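Long-range contacts in microcin B17-processing protein McbB (PDB 6GRH), which is necessary for processing the inactive precursor peptide McbA into the active antibiotic microcin B17: residues I101-H106 with L145-S150; T139-H144 with P164-I169; D181-P186 with N265-V270; N97-S102 with F121-I126; L174-R179 with P230-G235. One frame throughout, in Å; residues are numbered along the deposited sequence.

Contact 1 (I101-H106 with L145-S150)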
# COMPACT_ATOMS: atom_id res chain seq x y z
N ILE B 101 -21.16 15.40 -20.02
CA ILE B 101 -21.51 16.71 -19.48
C ILE B 101 -20.20 17.41 -19.16
O ILE B 101 -19.31 16.82 -18.50
CB ILE B 101 -22.42 16.63 -18.22
CG1 ILE B 101 -23.72 15.87 -18.52
CG2 ILE B 101 -22.75 18.03 -17.73
CD1 ILE B 101 -24.70 15.69 -17.37
N SER B 102 -20.03 18.63 -19.64
CA SER B 102 -18.72 19.28 -19.47
C SER B 102 -18.79 20.78 -19.45
O SER B 102 -19.72 21.37 -20.00
CB SER B 102 -17.77 18.85 -20.61
OG SER B 102 -16.43 19.23 -20.35
N ASP B 103 -17.79 21.38 -18.82
CA ASP B 103 -17.55 22.82 -18.90
C ASP B 103 -16.75 23.20 -20.13
O ASP B 103 -16.62 24.38 -20.42
CB ASP B 103 -16.91 23.36 -17.61
CG ASP B 103 -15.48 22.84 -17.33
OD1 ASP B 103 -14.97 21.91 -18.00
OD2 ASP B 103 -14.87 23.34 -16.36
N VAL B 104 -16.21 22.22 -20.86
CA VAL B 104 -15.56 22.47 -22.16
C VAL B 104 -16.20 21.59 -23.25
O VAL B 104 -15.51 20.80 -23.89
CB VAL B 104 -14.01 22.27 -22.11
CG1 VAL B 104 -13.35 23.34 -21.26
CG2 VAL B 104 -13.61 20.89 -21.59
N PRO B 105 -17.52 21.75 -23.50
CA PRO B 105 -18.18 20.88 -24.49
C PRO B 105 -17.58 20.96 -25.88
O PRO B 105 -17.63 19.98 -26.60
CB PRO B 105 -19.63 21.38 -24.49
CG PRO B 105 -19.54 22.80 -24.04
CD PRO B 105 -18.43 22.80 -23.00
N HIS B 106 -17.06 22.13 -26.27
CA HIS B 106 -16.34 22.28 -27.55
C HIS B 106 -15.17 21.28 -27.79
O HIS B 106 -14.94 20.90 -28.92
CB HIS B 106 -15.88 23.74 -27.77
CG HIS B 106 -15.07 24.29 -26.63
ND1 HIS B 106 -15.62 24.61 -25.40
CD2 HIS B 106 -13.75 24.59 -26.54
CE1 HIS B 106 -14.68 25.09 -24.61
NE2 HIS B 106 -13.54 25.08 -25.27
N LEU B 145 -14.59 18.00 -16.15
CA LEU B 145 -14.36 19.38 -15.73
C LEU B 145 -12.89 19.81 -15.85
O LEU B 145 -12.01 19.18 -15.24
CB LEU B 145 -14.79 19.55 -14.28
CG LEU B 145 -16.28 19.30 -14.01
CD1 LEU B 145 -16.59 19.41 -12.53
CD2 LEU B 145 -17.13 20.29 -14.80
N GLU B 146 -12.63 20.85 -16.65
CA GLU B 146 -11.36 21.58 -16.60
C GLU B 146 -11.30 22.52 -15.40
O GLU B 146 -10.27 22.62 -14.73
CB GLU B 146 -11.10 22.37 -17.89
CG GLU B 146 -10.58 21.50 -19.00
CD GLU B 146 -9.96 22.22 -20.19
OE1 GLU B 146 -9.64 23.43 -20.13
OE2 GLU B 146 -9.77 21.50 -21.18
N ASN B 147 -12.39 23.22 -15.14
CA ASN B 147 -12.45 24.11 -14.00
C ASN B 147 -13.32 23.47 -12.93
O ASN B 147 -14.53 23.61 -12.91
CB ASN B 147 -12.95 25.47 -14.45
CG ASN B 147 -12.08 26.03 -15.56
OD1 ASN B 147 -10.85 26.08 -15.43
ND2 ASN B 147 -12.71 26.41 -16.67
N TYR B 148 -12.66 22.74 -12.04
CA TYR B 148 -13.34 21.91 -11.05
C TYR B 148 -13.98 22.77 -9.95
O TYR B 148 -13.41 23.73 -9.50
CB TYR B 148 -12.35 20.93 -10.43
CG TYR B 148 -12.96 20.09 -9.37
CD1 TYR B 148 -13.58 18.89 -9.67
CD2 TYR B 148 -12.96 20.52 -8.03
CE1 TYR B 148 -14.19 18.14 -8.68
CE2 TYR B 148 -13.54 19.77 -7.04
CZ TYR B 148 -14.16 18.58 -7.36
OH TYR B 148 -14.72 17.83 -6.37
N HIS B 149 -15.18 22.40 -9.54
CA HIS B 149 -15.75 22.84 -8.28
C HIS B 149 -16.64 21.70 -7.82
O HIS B 149 -17.40 21.16 -8.64
CB HIS B 149 -16.57 24.14 -8.40
CG HIS B 149 -16.81 24.81 -7.08
ND1 HIS B 149 -17.61 24.25 -6.10
CD2 HIS B 149 -16.32 25.96 -6.55
CE1 HIS B 149 -17.60 25.03 -5.03
NE2 HIS B 149 -16.82 26.07 -5.28
N SER B 150 -16.54 21.33 -6.54
CA SER B 150 -17.33 20.24 -5.96
C SER B 150 -18.84 20.43 -6.07
O SER B 150 -19.55 19.45 -6.19
CB SER B 150 -16.95 20.00 -4.49
OG SER B 150 -17.15 21.15 -3.70
O HOH W 1 -16.32 24.50 -14.48

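Contact 2 (T139-H144 with P164-I169)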
# COMPACT_ATOMS: atom_id res chain seq x y z
N THR B 139 -28.41 5.25 -18.37
CA THR B 139 -27.42 6.06 -19.05
C THR B 139 -26.17 6.20 -18.19
O THR B 139 -26.29 6.42 -16.97
CB THR B 139 -27.98 7.47 -19.30
OG1 THR B 139 -29.14 7.36 -20.12
CG2 THR B 139 -26.97 8.37 -19.97
N LEU B 140 -25.00 6.04 -18.82
CA LEU B 140 -23.73 6.41 -18.19
C LEU B 140 -23.48 7.90 -18.39
O LEU B 140 -23.46 8.40 -19.52
CB LEU B 140 -22.58 5.60 -18.78
CG LEU B 140 -21.14 5.86 -18.27
CD1 LEU B 140 -21.01 5.51 -16.81
CD2 LEU B 140 -20.16 5.06 -19.10
N ILE B 141 -23.34 8.64 -17.30
CA ILE B 141 -23.07 10.06 -17.36
C ILE B 141 -21.58 10.30 -17.10
O ILE B 141 -21.09 10.03 -15.99
CB ILE B 141 -23.93 10.84 -16.34
CG1 ILE B 141 -25.41 10.57 -16.58
CG2 ILE B 141 -23.58 12.32 -16.39
CD1 ILE B 141 -26.35 11.22 -15.58
N TRP B 142 -20.88 10.80 -18.12
CA TRP B 142 -19.50 11.21 -17.98
C TRP B 142 -19.45 12.71 -17.73
O TRP B 142 -19.84 13.49 -18.58
CB TRP B 142 -18.68 10.87 -19.24
CG TRP B 142 -17.20 10.98 -18.99
CD1 TRP B 142 -16.52 12.11 -18.59
CD2 TRP B 142 -16.23 9.94 -19.06
NE1 TRP B 142 -15.19 11.84 -18.45
CE2 TRP B 142 -14.98 10.51 -18.69
CE3 TRP B 142 -16.28 8.59 -19.40
CZ2 TRP B 142 -13.79 9.78 -18.65
CZ3 TRP B 142 -15.11 7.84 -19.35
CH2 TRP B 142 -13.88 8.45 -18.98
N LEU B 143 -18.97 13.12 -16.54
CA LEU B 143 -18.81 14.53 -16.22
C LEU B 143 -17.34 14.90 -16.29
O LEU B 143 -16.56 14.40 -15.51
CB LEU B 143 -19.37 14.81 -14.84
CG LEU B 143 -19.18 16.19 -14.22
CD1 LEU B 143 -19.80 17.30 -15.06
CD2 LEU B 143 -19.78 16.17 -12.81
N HIS B 144 -16.97 15.79 -17.22
CA HIS B 144 -15.59 16.17 -17.41
C HIS B 144 -15.46 17.66 -17.10
O HIS B 144 -16.12 18.47 -17.75
CB HIS B 144 -15.12 15.87 -18.83
CG HIS B 144 -13.75 16.38 -19.14
ND1 HIS B 144 -12.62 15.81 -18.60
CD2 HIS B 144 -13.34 17.45 -19.85
CE1 HIS B 144 -11.56 16.49 -19.01
NE2 HIS B 144 -11.97 17.46 -19.80
N PRO B 164 -33.26 5.51 -12.78
CA PRO B 164 -33.10 4.05 -12.88
C PRO B 164 -31.90 3.64 -13.76
O PRO B 164 -31.76 4.12 -14.88
CB PRO B 164 -34.40 3.60 -13.53
CG PRO B 164 -35.41 4.64 -13.17
CD PRO B 164 -34.65 5.93 -13.08
N GLY B 165 -31.03 2.80 -13.22
CA GLY B 165 -29.89 2.27 -13.96
C GLY B 165 -28.76 3.24 -14.26
O GLY B 165 -27.86 2.88 -15.01
N VAL B 166 -28.77 4.43 -13.67
CA VAL B 166 -27.76 5.45 -13.95
C VAL B 166 -26.40 5.00 -13.42
O VAL B 166 -26.33 4.17 -12.51
CB VAL B 166 -28.15 6.79 -13.31
CG1 VAL B 166 -28.02 6.77 -11.79
CG2 VAL B 166 -27.37 7.94 -13.89
N ALA B 167 -25.34 5.52 -14.01
CA ALA B 167 -24.01 5.49 -13.43
C ALA B 167 -23.29 6.76 -13.85
O ALA B 167 -23.68 7.42 -14.81
CB ALA B 167 -23.23 4.25 -13.85
N PHE B 168 -22.23 7.09 -13.12
CA PHE B 168 -21.46 8.29 -13.36
C PHE B 168 -19.99 7.96 -13.45
O PHE B 168 -19.50 7.06 -12.72
CB PHE B 168 -21.60 9.31 -12.22
CG PHE B 168 -23.01 9.67 -11.88
CD1 PHE B 168 -23.79 8.84 -11.08
CD2 PHE B 168 -23.54 10.85 -12.32
CE1 PHE B 168 -25.09 9.18 -10.73
CE2 PHE B 168 -24.83 11.21 -11.98
CZ PHE B 168 -25.60 10.38 -11.18
N ILE B 169 -19.28 8.73 -14.28
CA ILE B 169 -17.82 8.79 -14.27
C ILE B 169 -17.51 10.26 -14.22
O ILE B 169 -18.24 11.04 -14.82
CB ILE B 169 -17.22 8.16 -15.53
CG1 ILE B 169 -17.42 6.65 -15.45
CG2 ILE B 169 -15.72 8.48 -15.66
CD1 ILE B 169 -17.22 5.92 -16.74
O HOH W 2 -29.90 6.66 -16.18

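Contact 3 (D181-P186 with N265-V270)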
# COMPACT_ATOMS: atom_id res chain seq x y z
N ASP B 181 -12.34 8.97 -12.29
CA ASP B 181 -12.85 8.19 -11.18
C ASP B 181 -13.34 6.83 -11.66
O ASP B 181 -13.66 6.63 -12.83
CB ASP B 181 -13.99 8.92 -10.45
CG ASP B 181 -13.53 10.16 -9.73
OD1 ASP B 181 -12.30 10.33 -9.48
OD2 ASP B 181 -14.44 10.99 -9.41
N GLY B 182 -13.38 5.89 -10.74
CA GLY B 182 -14.11 4.65 -10.96
C GLY B 182 -15.57 4.94 -11.26
O GLY B 182 -16.08 6.01 -10.97
N VAL B 183 -16.25 3.94 -11.78
CA VAL B 183 -17.64 4.11 -12.13
C VAL B 183 -18.42 4.15 -10.83
O VAL B 183 -18.32 3.24 -10.01
CB VAL B 183 -18.16 2.95 -12.98
CG1 VAL B 183 -19.65 3.14 -13.24
CG2 VAL B 183 -17.41 2.88 -14.30
N TYR B 184 -19.17 5.23 -10.64
CA TYR B 184 -20.15 5.36 -9.58
C TYR B 184 -21.55 4.91 -10.02
O TYR B 184 -22.24 5.61 -10.76
CB TYR B 184 -20.20 6.82 -9.10
CG TYR B 184 -21.26 7.07 -8.05
CD1 TYR B 184 -21.50 6.15 -7.01
CD2 TYR B 184 -22.03 8.22 -8.08
CE1 TYR B 184 -22.49 6.37 -6.06
CE2 TYR B 184 -23.02 8.46 -7.15
CZ TYR B 184 -23.25 7.55 -6.14
OH TYR B 184 -24.25 7.82 -5.26
N SER B 185 -21.96 3.75 -9.52
CA SER B 185 -23.25 3.15 -9.82
C SER B 185 -23.99 2.95 -8.51
O SER B 185 -23.59 2.08 -7.71
CB SER B 185 -23.08 1.81 -10.51
OG SER B 185 -24.30 1.07 -10.53
N PRO B 186 -25.06 3.73 -8.26
CA PRO B 186 -25.82 3.46 -7.06
C PRO B 186 -26.39 2.05 -7.00
O PRO B 186 -26.35 1.44 -5.93
CB PRO B 186 -26.93 4.52 -7.11
CG PRO B 186 -26.33 5.64 -7.88
CD PRO B 186 -25.41 5.03 -8.86
N ASN B 265 -10.50 -5.08 -11.65
CA ASN B 265 -10.15 -3.69 -11.90
C ASN B 265 -10.93 -3.01 -13.02
O ASN B 265 -10.55 -1.91 -13.44
CB ASN B 265 -8.64 -3.59 -12.19
CG ASN B 265 -8.23 -4.39 -13.41
OD1 ASN B 265 -7.35 -5.27 -13.35
ND2 ASN B 265 -8.88 -4.12 -14.53
N PHE B 266 -11.99 -3.65 -13.51
CA PHE B 266 -12.80 -3.12 -14.63
C PHE B 266 -13.52 -1.80 -14.30
O PHE B 266 -13.59 -0.90 -15.12
CB PHE B 266 -13.82 -4.19 -15.03
CG PHE B 266 -14.71 -3.80 -16.17
CD1 PHE B 266 -14.18 -3.49 -17.41
CD2 PHE B 266 -16.09 -3.77 -16.00
CE1 PHE B 266 -15.01 -3.16 -18.47
CE2 PHE B 266 -16.93 -3.43 -17.08
CZ PHE B 266 -16.37 -3.12 -18.30
N MET B 267 -14.04 -1.67 -13.09
CA MET B 267 -14.72 -0.43 -12.74
C MET B 267 -13.87 0.56 -11.95
O MET B 267 -14.41 1.55 -11.45
CB MET B 267 -16.00 -0.75 -12.01
CG MET B 267 -17.01 -1.40 -12.94
SD MET B 267 -18.51 -1.82 -12.06
CE MET B 267 -19.01 -0.24 -11.38
N SER B 268 -12.57 0.30 -11.84
CA SER B 268 -11.71 1.12 -11.01
C SER B 268 -11.27 2.46 -11.63
O SER B 268 -11.36 2.68 -12.84
CB SER B 268 -10.45 0.32 -10.62
OG SER B 268 -10.86 -0.83 -9.93
N SER B 269 -10.73 3.33 -10.77
CA SER B 269 -10.22 4.62 -11.19
C SER B 269 -8.98 4.44 -12.08
O SER B 269 -8.27 3.46 -11.96
CB SER B 269 -9.86 5.48 -9.97
OG SER B 269 -8.68 4.98 -9.36
N VAL B 270 -8.73 5.44 -12.93
CA VAL B 270 -7.58 5.49 -13.81
C VAL B 270 -7.01 6.89 -13.65
O VAL B 270 -7.72 7.86 -13.84
CB VAL B 270 -7.97 5.29 -15.29
CG1 VAL B 270 -6.73 5.41 -16.19
CG2 VAL B 270 -8.68 3.96 -15.47
O HOH W 3 -12.65 4.55 -14.35

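Contact 4 (N97-S102 with F121-I126)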
# COMPACT_ATOMS: atom_id res chain seq x y z
N ASN B 97 -26.80 3.88 -23.22
CA ASN B 97 -26.36 5.12 -23.79
C ASN B 97 -25.39 5.82 -22.83
O ASN B 97 -25.46 5.59 -21.63
CB ASN B 97 -27.61 5.96 -23.94
CG ASN B 97 -27.32 7.31 -24.49
OD1 ASN B 97 -27.80 8.32 -23.97
ND2 ASN B 97 -26.46 7.36 -25.52
N SER B 98 -24.50 6.65 -23.39
CA SER B 98 -23.67 7.58 -22.63
C SER B 98 -23.95 9.04 -23.00
O SER B 98 -24.35 9.35 -24.14
CB SER B 98 -22.20 7.27 -22.88
OG SER B 98 -21.83 6.03 -22.30
N VAL B 99 -23.76 9.94 -22.04
CA VAL B 99 -23.77 11.38 -22.29
C VAL B 99 -22.50 11.94 -21.67
O VAL B 99 -22.04 11.45 -20.67
CB VAL B 99 -25.01 12.10 -21.73
CG1 VAL B 99 -26.26 11.63 -22.43
CG2 VAL B 99 -25.20 11.92 -20.23
N ILE B 100 -21.95 12.98 -22.28
CA ILE B 100 -20.83 13.71 -21.73
C ILE B 100 -21.32 15.08 -21.31
O ILE B 100 -21.90 15.81 -22.12
CB ILE B 100 -19.67 13.82 -22.73
CG1 ILE B 100 -19.15 12.43 -23.04
CG2 ILE B 100 -18.55 14.69 -22.13
CD1 ILE B 100 -18.06 12.41 -24.09
N ILE B 101 -21.16 15.40 -20.02
CA ILE B 101 -21.51 16.71 -19.48
C ILE B 101 -20.20 17.41 -19.16
O ILE B 101 -19.31 16.82 -18.50
CB ILE B 101 -22.42 16.63 -18.22
CG1 ILE B 101 -23.72 15.87 -18.52
CG2 ILE B 101 -22.75 18.03 -17.73
CD1 ILE B 101 -24.70 15.69 -17.37
N SER B 102 -20.03 18.63 -19.64
CA SER B 102 -18.72 19.28 -19.47
C SER B 102 -18.79 20.78 -19.45
O SER B 102 -19.72 21.37 -20.00
CB SER B 102 -17.77 18.85 -20.61
OG SER B 102 -16.43 19.23 -20.35
N PHE B 121 -21.40 4.75 -28.25
CA PHE B 121 -22.64 5.54 -28.45
C PHE B 121 -22.72 6.65 -27.40
O PHE B 121 -22.99 6.38 -26.23
CB PHE B 121 -23.86 4.62 -28.36
CG PHE B 121 -25.22 5.31 -28.55
CD1 PHE B 121 -25.37 6.50 -29.27
CD2 PHE B 121 -26.37 4.71 -28.01
CE1 PHE B 121 -26.63 7.09 -29.44
CE2 PHE B 121 -27.62 5.29 -28.17
CZ PHE B 121 -27.76 6.48 -28.88
N VAL B 122 -22.40 7.87 -27.81
CA VAL B 122 -22.60 9.06 -26.98
C VAL B 122 -23.75 9.82 -27.61
O VAL B 122 -23.61 10.27 -28.75
CB VAL B 122 -21.36 9.97 -26.95
CG1 VAL B 122 -21.64 11.23 -26.13
CG2 VAL B 122 -20.15 9.22 -26.42
N SER B 123 -24.87 9.93 -26.90
CA SER B 123 -26.07 10.55 -27.47
C SER B 123 -26.00 12.07 -27.48
O SER B 123 -26.51 12.69 -28.40
CB SER B 123 -27.34 10.12 -26.74
OG SER B 123 -27.22 10.32 -25.35
N HIS B 124 -25.38 12.67 -26.47
CA HIS B 124 -25.38 14.11 -26.32
C HIS B 124 -24.12 14.59 -25.64
O HIS B 124 -23.63 13.91 -24.73
CB HIS B 124 -26.56 14.57 -25.48
CG HIS B 124 -27.89 14.31 -26.12
ND1 HIS B 124 -28.66 13.20 -25.81
CD2 HIS B 124 -28.58 15.00 -27.06
CE1 HIS B 124 -29.77 13.23 -26.53
NE2 HIS B 124 -29.75 14.32 -27.29
N ILE B 125 -23.61 15.73 -26.09
CA ILE B 125 -22.62 16.52 -25.37
C ILE B 125 -23.38 17.67 -24.70
O ILE B 125 -24.00 18.47 -25.37
CB ILE B 125 -21.53 17.11 -26.29
CG1 ILE B 125 -20.91 16.01 -27.16
CG2 ILE B 125 -20.43 17.76 -25.45
CD1 ILE B 125 -20.33 14.81 -26.43
N ILE B 126 -23.34 17.73 -23.39
CA ILE B 126 -24.11 18.71 -22.64
C ILE B 126 -23.18 19.74 -21.97
O ILE B 126 -22.20 19.38 -21.29
CB ILE B 126 -25.01 18.02 -21.61
CG1 ILE B 126 -25.95 17.05 -22.31
CG2 ILE B 126 -25.82 19.06 -20.83
CD1 ILE B 126 -26.48 15.95 -21.41
O HOH W 4 -21.83 4.54 -24.57

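Contact 5 (L174-R179 with P230-G235)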
# COMPACT_ATOMS: atom_id res chain seq x y z
N LEU B 174 -5.80 17.30 -11.20
CA LEU B 174 -5.31 17.54 -9.86
C LEU B 174 -3.81 17.54 -9.95
O LEU B 174 -3.23 16.54 -10.37
CB LEU B 174 -5.78 16.46 -8.88
CG LEU B 174 -5.19 16.49 -7.46
CD1 LEU B 174 -5.51 17.80 -6.78
CD2 LEU B 174 -5.72 15.30 -6.69
N LYS B 175 -3.23 18.69 -9.62
CA LYS B 175 -1.79 18.94 -9.68
C LYS B 175 -1.26 18.67 -11.09
O LYS B 175 -1.66 19.38 -12.02
CB LYS B 175 -1.09 18.16 -8.56
CG LYS B 175 -1.51 18.68 -7.19
CD LYS B 175 -0.64 18.09 -6.09
CE LYS B 175 -0.95 18.71 -4.74
NZ LYS B 175 0.28 18.68 -3.89
N GLU B 176 -0.44 17.64 -11.29
CA GLU B 176 0.05 17.31 -12.64
C GLU B 176 -0.63 16.07 -13.20
O GLU B 176 -0.09 15.44 -14.12
CB GLU B 176 1.57 17.12 -12.59
CG GLU B 176 2.31 18.38 -12.18
CD GLU B 176 3.80 18.17 -11.99
OE1 GLU B 176 4.22 17.11 -11.46
OE2 GLU B 176 4.56 19.10 -12.35
N SER B 177 -1.79 15.69 -12.65
CA SER B 177 -2.49 14.50 -13.10
C SER B 177 -3.84 14.78 -13.72
O SER B 177 -4.52 15.77 -13.39
CB SER B 177 -2.67 13.51 -11.96
OG SER B 177 -3.63 14.00 -11.03
N PHE B 178 -4.22 13.86 -14.59
CA PHE B 178 -5.59 13.73 -15.08
C PHE B 178 -6.19 12.52 -14.34
O PHE B 178 -5.62 11.43 -14.34
CB PHE B 178 -5.59 13.56 -16.58
CG PHE B 178 -6.96 13.39 -17.19
CD1 PHE B 178 -7.98 14.27 -16.89
CD2 PHE B 178 -7.23 12.32 -18.02
CE1 PHE B 178 -9.24 14.11 -17.43
CE2 PHE B 178 -8.49 12.14 -18.57
CZ PHE B 178 -9.50 13.04 -18.28
N ARG B 179 -7.32 12.73 -13.69
CA ARG B 179 -7.99 11.69 -12.91
C ARG B 179 -9.28 11.27 -13.56
O ARG B 179 -10.09 12.11 -13.93
CB ARG B 179 -8.34 12.23 -11.52
CG ARG B 179 -7.14 12.69 -10.73
CD ARG B 179 -6.34 11.51 -10.27
NE ARG B 179 -5.17 11.94 -9.51
CZ ARG B 179 -4.44 11.16 -8.72
NH1 ARG B 179 -4.74 9.88 -8.51
NH2 ARG B 179 -3.40 11.70 -8.09
N PRO B 230 -6.11 22.64 -7.08
CA PRO B 230 -4.99 23.15 -7.85
C PRO B 230 -4.56 22.14 -8.97
O PRO B 230 -4.68 20.91 -8.80
CB PRO B 230 -3.88 23.35 -6.79
CG PRO B 230 -4.18 22.34 -5.76
CD PRO B 230 -5.68 22.15 -5.75
N ALA B 231 -4.13 22.69 -10.10
CA ALA B 231 -3.69 21.89 -11.24
C ALA B 231 -2.86 22.71 -12.19
O ALA B 231 -2.96 23.92 -12.19
CB ALA B 231 -4.87 21.31 -12.01
N LEU B 232 -2.03 22.04 -12.99
CA LEU B 232 -1.21 22.74 -13.98
C LEU B 232 -2.11 23.21 -15.11
O LEU B 232 -3.14 22.58 -15.40
CB LEU B 232 -0.09 21.86 -14.53
CG LEU B 232 1.20 21.68 -13.70
CD1 LEU B 232 2.26 21.06 -14.59
CD2 LEU B 232 1.72 22.98 -13.10
N ALA B 233 -1.71 24.31 -15.73
CA ALA B 233 -2.41 24.90 -16.88
C ALA B 233 -2.36 23.93 -18.07
O ALA B 233 -1.33 23.32 -18.34
CB ALA B 233 -1.79 26.25 -17.24
N LEU B 234 -3.47 23.80 -18.77
CA LEU B 234 -3.59 22.83 -19.83
C LEU B 234 -3.27 23.45 -21.17
O LEU B 234 -3.64 24.59 -21.43
CB LEU B 234 -5.00 22.24 -19.86
CG LEU B 234 -5.40 21.45 -18.62
CD1 LEU B 234 -6.84 20.98 -18.77
CD2 LEU B 234 -4.50 20.25 -18.43
N GLY B 235 -2.56 22.69 -22.01
CA GLY B 235 -2.31 23.05 -23.39
C GLY B 235 -3.07 22.09 -24.27
O GLY B 235 -3.72 21.15 -23.75

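Contact 1 (I101-H106 with L145-S150)
The first torsion of D103 sets CG between its own backbone N and carbonyl carbon (chi1 66°), and from there the carboxylate oxygens meet the backbone of E146 and N147. Each oxygen takes one amide: OD1 of D103 accepts from N of E146 at 2.9 Å, and OD2 of D103 accepts from N of N147 at 2.8 Å. Both oxygens use the syn lone pair, on the side of their partner oxygen, and neither bond is far from straight (N-H...O 160° and 159°). A water donates to OD2 of D103 at 2.6 Å and also to O of N147, closing a bridge beside the direct bonds. CD2 of L145 lies 4.0 Å from CG of D103, an apolar neighbour to the carboxylate. Farther along, both methyls of V104 rest on the side chain of E146, which crosses it at about a right angle; CG1 of V104 is 3.7 Å from CD of E146, whose carboxylate forms a salt bridge with R239 of helix 236-254. At the end of strand 97-102, OG of S102 accepts from N of V104 at 3.0 Å, an ST turn, and also bonds O of H144. With two amide N-H groups and a water directed at it, the carboxylate of D103 is well placed to carry a negative charge, and its pKa is probably lowered.

Contact 2 (T139-H144 with P164-I169)
I169 sets its CG2 methyl squarely over the six-membered ring of W142, 3.5 Å from the ring centroid and 2° off the normal, a CH-pi contact. CG2 stands anti to the backbone N of I169, while the other branch runs to L140. There CD1 of I169 lies 3.8 Å from CD1 of L140. L140 also touches A167, and L250 and L253 of helix 236-254 pack against this face. The strands are parallel neighbours, the outer members of a beta-alpha-beta crossover through helix 150-160, in a sheet whose order is consistent with a Rossmann-like core. I141 belongs to the other face: its CD1 is 3.8 Å from CG2 of V166 and 3.9 Å from CE2 of F168, and F160 of the crossover helix also touches it. Both backbone polar groups of I141 bond to strand 167-174, its N donating to O of A167 and its O accepting from N of I169, each at 2.8 Å. Beyond it, N of L143 donates to O of I169, and NE1 of W142 bonds OG of S171.

Contact 3 (D181-P186 with N265-V270)
D181 meets S269 through its backbone, its carbonyl carbon lying 3.9 Å from CA of S269, while its CB points away from the second segment and its carboxylate bonds H193, Q170 and Y172. A water donates both to O of D181, at 2.8 Å, and to O of S268, tying the two segments beside this approach. At G182 the backbones pass close together, its CA 3.2 Å from O of M267, an approach that the lack of a CB permits. V183 then donates from its N to the same O of M267 at 3.0 Å (N-H...O 152°), the donor tilted from the carbonyl plane. In one of the two conformers of M267 the chain bends at chi3 (57°), and CE comes 3.7 Å from CB of V183. The loop after strand 177-180 is thereby joined to the start of strand 269-273. V183 also lies on A167 and I169 of strand 167-174 and on L253 of helix 236-254, while H196 and W200 of helix 193-204 pack against S269.

Contact 4 (N97-S102 with F121-I126)
N97 lays its amide nitrogen over the ring of F121, ND2 standing 3.5 Å above the plane and over the centre. CG of N97 is anti to the backbone N (chi1 178°), beside the carbonyl carbon, and from there the amide reaches the neighbouring strand, where OD1 also accepts from OG of S123; the modelled separation of these two oxygens is very short and its exact value doubtful. Backbone bonds join the parallel strands along their length. N of S98 donates to O of F121, and N of S123 donates to O of S98 at 2.9 Å. The next bond, from N of I100, reaches O of H124 at 3.1 Å, so strand 122-127 carries one more residue here than regular pairing needs, a beta bulge around S123. Pairing is regular again beyond it, N of I126 giving to O of I100 at 2.7 Å and N of S102 to O of I126 at 2.8 Å. On one face CB of I100 meets CD1 of I125 at 3.9 Å and V122 also touches I100, with W115 and R112 of helix 111-115 close by; on the other, I101 and I126 run alongside each other, with CD1 of I126 also near V99. Backbone bonds thus run through both ends; the F121 end adds an amide over a ring and a hydroxyl bond, the S102 end branched aliphatic side chains.

Contact 5 (L174-R179 with P230-G235)
K175 is bonded to the second segment by both its backbone polar groups: its N donates to O of P230 at 2.8 Å, nearly straight (N-H...O 172°), and its O accepts from N of L232 at 2.9 Å. This single bridge draws the segments together at A231, whose CA lies 3.3 Å from O of K175. Bonds within the first segment close the turn that holds K175. O of L174 accepts from two donors of S177, N at 2.8 Å and OG at 2.7 Å, the hydroxyl lying in the carbonyl plane on a lone pair; NE of R179 in turn donates to OG of S177. Around this polar centre the packing is modest. CG of E176 lies 3.6 Å from CD1 of L232, in one of the two conformers of the leucine, and the two side chains extend in the same direction, flank against flank. CD1 of L174 approaches O of P230 at 3.8 Å. A231 also touches Y173, and the second segment leads to G235, the N-cap of helix 236-254. K175 takes a positive phi (56°) in a type II' turn from L174 to S177, the tight connection of a two-residue beta hairpin, here joining antiparallel strands 167-174 and 177-180.

All five contacts belong to one mixed sheet and its connecting loops. Contacts 2 and 3 are buried; contacts 1 and 4 are partly so, and contact 5 lies at the surface. Contacts 1 and 4 share I101 and S102 of strand 97-102, which also pairs with the strand 139-144 of contact 2, O of W142 meeting N of I101. Contact 3 joins contact 2 through Y184 and F168, and contact 5 touches contact 1 where L234 meets E146. Parallel pairing with aliphatic packing holds contacts 2 and 4, regular in the first and interrupted by a bulge in the second, whereas contact 1 depends on a carboxylate, contact 3 on one backbone bond, close backbones and a water, and contact 5 on a single backbone bridge.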